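Local coordinates for protein Exo-beta-1,4-mannosidase (Rhizomucor miehei, PDB 4LYP) that hydrolyses terminal beta-linked mannose residues as a fungal family 5 glycoside hydrolase and also has transglycosylation activity, at residues E35-V39 with T49-E53; P54-R58 with L440-Q444; M143-M147 with D227-M231. All blocks are in the same frame, centred on the assembly; numbering follows the deposited sequence.

Contact 1 of 3, residues E35-V39 with T49-E53; sequences EFAFV and TRYGE
The carbonyl oxygen of Ala-37 takes the side chain of Arg-50 at its guanidinium edge: NE lies 2.8 Å from Ala-37 O, and the N-H points almost straight at it, at 173°. The oxygen sits close to the guanidinium plane, although seen from the carbonyl the donor is tilted out of the peptide plane. Arg-50 NH2 leans weakly on the same oxygen and makes a second weak bond, to Pro-228 O. The Arg-50 chain is extended from CG to NE, with CG anti to the backbone N (chi1 -164°), and this sets NE beside the carbonyl. One residue on, the backbone contributes Tyr-51 N to Phe-36 O at 2.9 Å. These bonds join two turns that flank the small N-terminal hairpin packed against the bottom of the TIM barrel: Glu-35 to Phe-38 forms a type I turn leading into strand 40-41, and Arg-50 to Glu-53 forms the type I' turn that links strand 48-50 to strand 53-61. Over the second turn lies the Phe-36 ring. Tyr-51 CA rests beneath the centre of its face, 3.6 Å from the centroid, as a CH-pi contact, while the Tyr-51 ring presents an edge to that face in an offset edge-to-face pair with planes at 72°. Tyr-51 CE1 also touches Ala-37 CB at 3.6 Å, and its hydroxyl oxygen hovers over the Arg-50 guanidinium. Further in, Val-39 CA approaches Thr-49 O at 3.3 Å as a C-H...O contact, and Val-39 CG2 lies against the aliphatic part of Arg-50, near CD. Beyond them, Val-39 and Arg-50 both pack on Tyr-55 and Thr-144.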
loop_
_atom_site.group_PDB
_atom_site.type_symbol
_atom_site.label_atom_id
_atom_site.label_comp_id
_atom_site.label_asym_id
_atom_site.label_seq_id
_atom_site.Cartn_x
_atom_site.Cartn_y
_atom_site.Cartn_z
ATOM N N GLU A 35 7.927 11.116 22.714
ATOM C CA GLU A 35 7.810 10.689 21.336
ATOM C C GLU A 35 8.776 9.553 21.036
ATOM O O GLU A 35 8.998 9.240 19.879
ATOM C CB GLU A 35 7.982 11.873 20.387
ATOM C CG GLU A 35 6.919 12.946 20.740
ATOM C CD GLU A 35 7.014 14.211 19.921
ATOM O OE1 GLU A 35 7.519 14.205 18.756
ATOM O OE2 GLU A 35 6.560 15.270 20.477
ATOM N N PHE A 36 9.187 8.820 22.052
ATOM C CA PHE A 36 10.122 7.680 21.858
ATOM C C PHE A 36 9.630 6.587 20.875
ATOM O O PHE A 36 10.402 6.040 20.103
ATOM C CB PHE A 36 10.424 7.082 23.250
ATOM C CG PHE A 36 11.646 6.215 23.330
ATOM C CD1 PHE A 36 12.907 6.654 22.975
ATOM C CD2 PHE A 36 11.512 4.974 23.927
ATOM C CE1 PHE A 36 14.029 5.830 23.185
ATOM C CE2 PHE A 36 12.597 4.150 24.139
ATOM C CZ PHE A 36 13.845 4.584 23.734
ATOM N N ALA A 37 8.340 6.330 20.920
ATOM C CA ALA A 37 7.690 5.298 20.141
ATOM C C ALA A 37 7.326 5.710 18.741
ATOM O O ALA A 37 6.906 4.862 17.926
ATOM C CB ALA A 37 6.451 4.786 20.892
ATOM N N PHE A 38 7.495 6.999 18.380
ATOM C CA PHE A 38 7.182 7.398 16.999
ATOM C C PHE A 38 8.325 6.985 16.110
ATOM O O PHE A 38 9.518 7.198 16.429
ATOM C CB PHE A 38 6.960 8.905 16.906
ATOM C CG PHE A 38 5.642 9.333 17.504
ATOM C CD1 PHE A 38 4.505 9.553 16.703
ATOM C CD2 PHE A 38 5.488 9.481 18.882
ATOM C CE1 PHE A 38 3.295 9.839 17.243
ATOM C CE2 PHE A 38 4.239 9.791 19.409
ATOM C CZ PHE A 38 3.156 10.037 18.572
ATOM N N VAL A 39 7.982 6.492 14.916
ATOM C CA VAL A 39 9.037 6.203 13.914
ATOM C C VAL A 39 9.537 7.534 13.400
ATOM O O VAL A 39 8.754 8.456 13.121
ATOM C CB VAL A 39 8.462 5.318 12.781
ATOM C CG1 VAL A 39 9.567 5.048 11.761
ATOM C CG2 VAL A 39 7.902 4.044 13.322
ATOM N N THR A 49 14.273 5.274 12.644
ATOM C CA THR A 49 14.522 4.870 14.026
ATOM C C THR A 49 13.192 4.725 14.706
ATOM O O THR A 49 12.193 5.324 14.328
ATOM C CB THR A 49 15.424 5.882 14.787
ATOM O OG1 THR A 49 14.749 7.111 14.973
ATOM C CG2 THR A 49 16.721 6.144 14.032
ATOM N N ARG A 50 13.211 3.966 15.802
ATOM C CA ARG A 50 12.061 3.848 16.715
ATOM C C ARG A 50 12.652 3.382 18.054
ATOM O O ARG A 50 13.554 2.495 18.025
ATOM C CB ARG A 50 11.013 2.827 16.196
ATOM C CG ARG A 50 9.692 3.019 16.923
ATOM C CD ARG A 50 8.715 1.911 16.554
ATOM N NE ARG A 50 7.378 2.274 17.055
ATOM C CZ ARG A 50 6.351 1.445 17.216
ATOM N NH1 ARG A 50 6.498 0.113 17.040
ATOM N NH2 ARG A 50 5.142 1.958 17.526
ATOM N N TYR A 51 12.180 3.954 19.171
ATOM C CA TYR A 51 12.721 3.513 20.476
ATOM C C TYR A 51 14.235 3.701 20.535
ATOM O O TYR A 51 14.909 2.927 21.246
ATOM C CB TYR A 51 12.310 2.090 20.870
ATOM C CG TYR A 51 10.848 1.764 20.820
ATOM C CD1 TYR A 51 9.955 2.384 21.698
ATOM C CD2 TYR A 51 10.373 0.839 19.864
ATOM C CE1 TYR A 51 8.582 2.053 21.662
ATOM C CE2 TYR A 51 9.002 0.524 19.829
ATOM C CZ TYR A 51 8.127 1.154 20.658
ATOM O OH TYR A 51 6.777 0.829 20.699
ATOM N N GLY A 52 14.750 4.738 19.874
ATOM C CA GLY A 52 16.209 5.038 19.979
ATOM C C GLY A 52 17.079 4.070 19.226
ATOM O O GLY A 52 18.295 4.114 19.417
ATOM N N GLU A 53 16.497 3.224 18.378
ATOM C CA GLU A 53 17.270 2.199 17.628
ATOM C C GLU A 53 16.894 2.207 16.157
ATOM O O GLU A 53 15.787 2.647 15.803
ATOM C CB GLU A 53 17.017 0.792 18.175
ATOM C CG GLU A 53 17.464 0.662 19.620
ATOM C CD GLU A 53 17.031 -0.648 20.217
ATOM O OE1 GLU A 53 16.475 -1.533 19.609
ATOM O OE2 GLU A 53 17.306 -0.779 21.433
#

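Contact 2 of 3, residues P54-R58 with L440-Q444; sequences PYLIR and LLKVQ. With GAI (guanidine), chain D.
Gln-444 reaches Leu-56 with a fully drawn-out chain: CG stands anti to the backbone N (chi1 -175°) and CD continues the line, which carries the amide from helix 429-448 across to strand 53-61. There OE1 accepts from Leu-56 N at 3.1 Å along a nearly straight N-H, the donor lying well out of the amide plane. Two waters also donate to this oxygen, so three bonds grip it. The first water, 2.8 Å from OE1 of Gln-444, also donates to Leu-56 O and accepts from Arg-58 NE; the second accepts from Arg-58 NH2. Both waters meet the guanidinium at its edge and in its plane. A bend at chi3 (-78°) turns the Arg-58 head so that its guanidinium comes beside Leu-441, where the methyl CD1 of Leu-441 covers one face, 3.8 Å from Arg-58 NH2, and NH1 bonds to Gly-92 O. The apolar half of the contact centres on Leu-56, whose CB meets Leu-440 CG at 3.9 Å and whose CD1 reaches the Leu-440 carbonyl and Val-443 CG1. Its other methyl, CD2, approaches N3 of a bound guanidine at 3.3 Å, and Pro-54 CB flanks the same molecule, which Lys-46 O holds by a hydrogen bond. A C-terminal helix laid along the outside of a barrel strand is the arrangement of a TIM barrel, with this guanidine pocket at its periphery.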
loop_
_atom_site.group_PDB
_atom_site.type_symbol
_atom_site.label_atom_id
_atom_site.label_comp_id
_atom_site.label_asym_id
_atom_site.label_seq_id
_atom_site.Cartn_x
_atom_site.Cartn_y
_atom_site.Cartn_z
ATOM N N PRO A 54 17.764 1.753 15.278
ATOM C CA PRO A 54 17.357 1.576 13.844
ATOM C C PRO A 54 16.052 0.802 13.772
ATOM O O PRO A 54 15.778 -0.083 14.568
ATOM C CB PRO A 54 18.542 0.789 13.263
ATOM C CG PRO A 54 19.740 1.266 14.083
ATOM C CD PRO A 54 19.157 1.332 15.532
ATOM N N TYR A 55 15.298 1.113 12.692
ATOM C CA TYR A 55 14.013 0.448 12.466
ATOM C C TYR A 55 13.934 0.061 10.995
ATOM O O TYR A 55 13.968 0.922 10.106
ATOM C CB TYR A 55 12.884 1.405 12.885
ATOM C CG TYR A 55 11.491 0.833 12.787
ATOM C CD1 TYR A 55 11.082 -0.114 13.752
ATOM C CD2 TYR A 55 10.559 1.221 11.854
ATOM C CE1 TYR A 55 9.800 -0.661 13.735
ATOM C CE2 TYR A 55 9.281 0.738 11.828
ATOM C CZ TYR A 55 8.914 -0.213 12.735
ATOM O OH TYR A 55 7.631 -0.741 12.681
ATOM N N LEU A 56 13.907 -1.239 10.709
ATOM C CA LEU A 56 13.752 -1.766 9.359
ATOM C C LEU A 56 12.349 -2.294 9.172
ATOM O O LEU A 56 11.679 -2.791 10.072
ATOM C CB LEU A 56 14.798 -2.838 9.060
ATOM C CG LEU A 56 16.252 -2.312 8.924
ATOM C CD1 LEU A 56 17.206 -3.473 8.762
ATOM C CD2 LEU A 56 16.431 -1.479 7.675
ATOM N N ILE A 57 11.902 -2.181 7.928
ATOM C CA ILE A 57 10.485 -2.465 7.565
ATOM C C ILE A 57 10.295 -3.911 7.098
ATOM O O ILE A 57 10.625 -4.271 5.957
ATOM C CB ILE A 57 10.006 -1.460 6.468
ATOM C CG1 ILE A 57 10.242 0.008 6.909
ATOM C CG2 ILE A 57 8.549 -1.750 6.119
ATOM C CD1 ILE A 57 9.596 0.407 8.263
ATOM N N ARG A 58 9.774 -4.708 8.033
ATOM C CA ARG A 58 9.411 -6.100 7.772
ATOM C C ARG A 58 7.939 -6.098 7.397
ATOM O O ARG A 58 7.064 -6.371 8.242
ATOM C CB ARG A 58 9.673 -6.937 9.036
ATOM C CG ARG A 58 11.156 -7.096 9.352
ATOM C CD ARG A 58 11.343 -7.793 10.706
ATOM N NE ARG A 58 11.125 -6.902 11.847
ATOM C CZ ARG A 58 10.501 -7.244 12.993
ATOM N NH1 ARG A 58 9.796 -8.359 13.106
ATOM N NH2 ARG A 58 10.601 -6.412 14.036
ATOM N N LEU A 440 16.032 -9.626 8.206
ATOM C CA LEU A 440 16.050 -8.164 8.269
ATOM C C LEU A 440 16.084 -7.735 9.723
ATOM O O LEU A 440 16.791 -6.755 10.055
ATOM C CB LEU A 440 14.808 -7.628 7.604
ATOM C CG LEU A 440 14.912 -6.180 7.148
ATOM C CD1 LEU A 440 15.949 -6.016 6.005
ATOM C CD2 LEU A 440 13.562 -5.694 6.600
ATOM N N LEU A 441 15.397 -8.447 10.622
ATOM C CA LEU A 441 15.524 -8.102 12.052
ATOM C C LEU A 441 16.946 -8.344 12.570
ATOM O O LEU A 441 17.451 -7.500 13.364
ATOM C CB LEU A 441 14.507 -8.895 12.886
ATOM C CG LEU A 441 14.519 -8.619 14.382
ATOM C CD1 LEU A 441 14.315 -7.145 14.658
ATOM C CD2 LEU A 441 13.433 -9.510 15.023
ATOM N N LYS A 442 17.603 -9.413 12.134
ATOM C CA LYS A 442 18.973 -9.614 12.508
ATOM C C LYS A 442 19.868 -8.434 12.068
ATOM O O LYS A 442 20.712 -7.958 12.811
ATOM C CB LYS A 442 19.486 -10.942 11.944
ATOM C CG LYS A 442 20.925 -11.257 12.331
ATOM C CD LYS A 442 21.368 -12.589 11.747
ATOM C CE LYS A 442 22.764 -13.020 12.204
ATOM N NZ LYS A 442 22.706 -14.136 13.228
ATOM N N VAL A 443 19.654 -7.946 10.867
ATOM C CA VAL A 443 20.371 -6.787 10.365
ATOM C C VAL A 443 20.090 -5.594 11.244
ATOM O O VAL A 443 20.989 -4.828 11.635
ATOM C CB VAL A 443 20.112 -6.491 8.869
ATOM C CG1 VAL A 443 20.710 -5.172 8.477
ATOM C CG2 VAL A 443 20.653 -7.619 7.993
ATOM N N GLN A 444 18.812 -5.379 11.564
ATOM C CA GLN A 444 18.441 -4.218 12.407
ATOM C C GLN A 444 19.247 -4.260 13.746
ATOM O O GLN A 444 19.758 -3.234 14.187
ATOM C CB GLN A 444 16.949 -4.193 12.735
ATOM C CG GLN A 444 16.543 -2.951 13.505
ATOM C CD GLN A 444 15.109 -3.050 13.965
ATOM O OE1 GLN A 444 14.155 -3.062 13.154
ATOM N NE2 GLN A 444 14.946 -3.250 15.252
HETATM C C GAI D . 18.741 1.611 9.148
HETATM N N1 GAI D . 19.723 2.036 10.138
HETATM N N2 GAI D . 18.484 1.891 7.764
HETATM N N3 GAI D . 17.784 0.867 9.575
HETATM O O HOH W 1 13.031 -4.919 11.454
HETATM O O HOH W 2 11.579 -3.709 14.220
#

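Contact 3 of 3, residues M143-M147 with D227-M231; sequences MTAVM and DPVIM
Ala-145 and Ile-230 form a parallel bridge of the TIM-barrel wall, at the beginnings of strands 144-148 and 230-234. Ala-145 bonds on both sides of the bridge partner: its N donates to Val-229 O at 2.8 Å, and its O accepts from Met-231 N, also at 2.8 Å. The first donor lies in the carbonyl plane of Val-229, whereas Met-231 N is tilted from that of Ala-145. Val-229 O also receives a C-H...O contact from Thr-144 CA at 3.0 Å. The strand is led in by a type I turn from Asp-227 to Ile-230, in which Asp-227 OD1 receives Val-229 N from above the carboxylate plane in an Asx turn; a salt bridge to Lys-222 also engages that oxygen. On the face shared by Ala-145 and Ile-230, Met-147 crosses Ile-230 at about a right angle. Bends at chi2 and chi3 (-75° and -82°) fold the thioether back, so that CG touches Ile-230 CG2 at 3.8 Å and CE comes near CD1. The other face brings Thr-144 CB against Met-231 CB at 3.8 Å, while the Met-231 chain runs on, extended, to pass its sulfur by Val-146 CG2. Thr-144 OG1 is buried but satisfied, hydrogen-bonded to Tyr-55 OH and Asn-95 ND2. At the turn, Val-229 CG1 packs on Met-143 O at 3.5 Å. Helix 125-140 covers the outer face, where Leu-135 touches both Ala-145 and Met-147 and Met-138 adds to the cover of Ala-145; strand 95-99 continues the sheet beyond 144-148, and strand 262-264 borders 230-234.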
loop_
_atom_site.group_PDB
_atom_site.type_symbol
_atom_site.label_atom_id
_atom_site.label_comp_id
_atom_site.label_asym_id
_atom_site.label_seq_id
_atom_site.Cartn_x
_atom_site.Cartn_y
_atom_site.Cartn_z
ATOM N N MET A 143 3.000 -3.644 15.673
ATOM C CA MET A 143 3.173 -3.239 14.303
ATOM C C MET A 143 2.984 -1.731 14.155
ATOM O O MET A 143 2.208 -1.145 14.914
ATOM C CB MET A 143 2.195 -3.974 13.390
ATOM C CG MET A 143 2.389 -5.488 13.374
ATOM S SD MET A 143 1.103 -6.219 12.340
ATOM C CE MET A 143 1.488 -7.963 12.492
ATOM N N THR A 144 3.550 -1.177 13.087
ATOM C CA THR A 144 3.232 0.226 12.746
ATOM C C THR A 144 2.517 0.250 11.392
ATOM O O THR A 144 2.608 -0.704 10.595
ATOM C CB THR A 144 4.490 1.101 12.665
ATOM O OG1 THR A 144 5.417 0.547 11.695
ATOM C CG2 THR A 144 5.131 1.243 14.033
ATOM N N ALA A 145 1.784 1.335 11.162
ATOM C CA ALA A 145 0.937 1.488 10.003
ATOM C C ALA A 145 1.447 2.613 9.096
ATOM O O ALA A 145 1.745 3.726 9.545
ATOM C CB ALA A 145 -0.484 1.830 10.409
ATOM N N VAL A 146 1.431 2.341 7.802
ATOM C CA VAL A 146 1.532 3.387 6.774
ATOM C C VAL A 146 0.085 3.659 6.322
ATOM O O VAL A 146 -0.587 2.730 5.814
ATOM C CB VAL A 146 2.428 2.964 5.580
ATOM C CG1 VAL A 146 2.365 3.968 4.473
ATOM C CG2 VAL A 146 3.858 2.748 6.084
ATOM N N MET A 147 -0.393 4.876 6.594
ATOM C CA MET A 147 -1.824 5.208 6.421
ATOM C C MET A 147 -2.026 5.893 5.061
ATOM O O MET A 147 -1.765 7.089 4.939
ATOM C CB MET A 147 -2.260 6.133 7.506
ATOM C CG MET A 147 -2.249 5.508 8.929
ATOM S SD MET A 147 -3.610 4.376 9.200
ATOM C CE MET A 147 -4.879 5.584 9.614
ATOM N N ASP A 227 -0.995 8.891 17.729
ATOM C CA ASP A 227 -0.813 7.472 17.965
ATOM C C ASP A 227 0.492 7.021 17.336
ATOM O O ASP A 227 0.629 7.035 16.113
ATOM C CB ASP A 227 -2.007 6.724 17.298
ATOM C CG ASP A 227 -2.027 5.282 17.608
ATOM O OD1 ASP A 227 -1.054 4.753 18.243
ATOM O OD2 ASP A 227 -3.042 4.616 17.303
ATOM N N PRO A 228 1.453 6.557 18.171
ATOM C CA PRO A 228 2.726 6.118 17.616
ATOM C C PRO A 228 2.626 4.769 16.901
ATOM O O PRO A 228 3.622 4.294 16.323
ATOM C CB PRO A 228 3.652 6.017 18.823
ATOM C CG PRO A 228 2.679 5.634 19.917
ATOM C CD PRO A 228 1.420 6.416 19.664
ATOM N N VAL A 229 1.443 4.121 16.886
ATOM C CA VAL A 229 1.256 2.951 16.013
ATOM C C VAL A 229 1.282 3.371 14.544
ATOM O O VAL A 229 1.616 2.566 13.676
ATOM C CB VAL A 229 -0.051 2.236 16.404
ATOM C CG1 VAL A 229 -0.416 1.154 15.402
ATOM C CG2 VAL A 229 0.098 1.631 17.822
ATOM N N ILE A 230 0.897 4.619 14.235
ATOM C CA ILE A 230 0.985 5.122 12.875
ATOM C C ILE A 230 2.440 5.526 12.630
ATOM O O ILE A 230 2.943 6.443 13.305
ATOM C CB ILE A 230 -0.032 6.267 12.689
ATOM C CG1 ILE A 230 -1.442 5.670 12.713
ATOM C CG2 ILE A 230 0.261 7.018 11.375
ATOM C CD1 ILE A 230 -2.536 6.711 12.821
ATOM N N MET A 231 3.078 4.890 11.653
ATOM C CA MET A 231 4.409 5.259 11.194
ATOM C C MET A 231 4.357 6.494 10.322
ATOM O O MET A 231 5.220 7.397 10.423
ATOM C CB MET A 231 5.025 4.066 10.426
ATOM C CG MET A 231 6.255 4.507 9.634
ATOM S SD MET A 231 7.082 3.071 8.922
ATOM C CE MET A 231 8.061 3.836 7.618
#

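Overall arrangement
From the N terminus, contact 1 closes first, a short loop of nine residues containing the N-terminal hairpin. The chain then enters strand 53-61, where contact 2 opens; it closes only 382 residues later, when helix 429-448 returns to that strand near the C terminus. Within this span, contact 3 opens and closes, joining strands 144-148 and 230-234 across 80 residues. Contact 1 therefore precedes the others in series, and contact 3 lies wholly between the two ends of contact 2. All three reach one sheet and touch one another: Tyr-55 and Arg-50 join the hairpin to the barrel wall, Ile-57 packs on Met-231 between contacts 2 and 3, and the closing helix is tied in through contact 2.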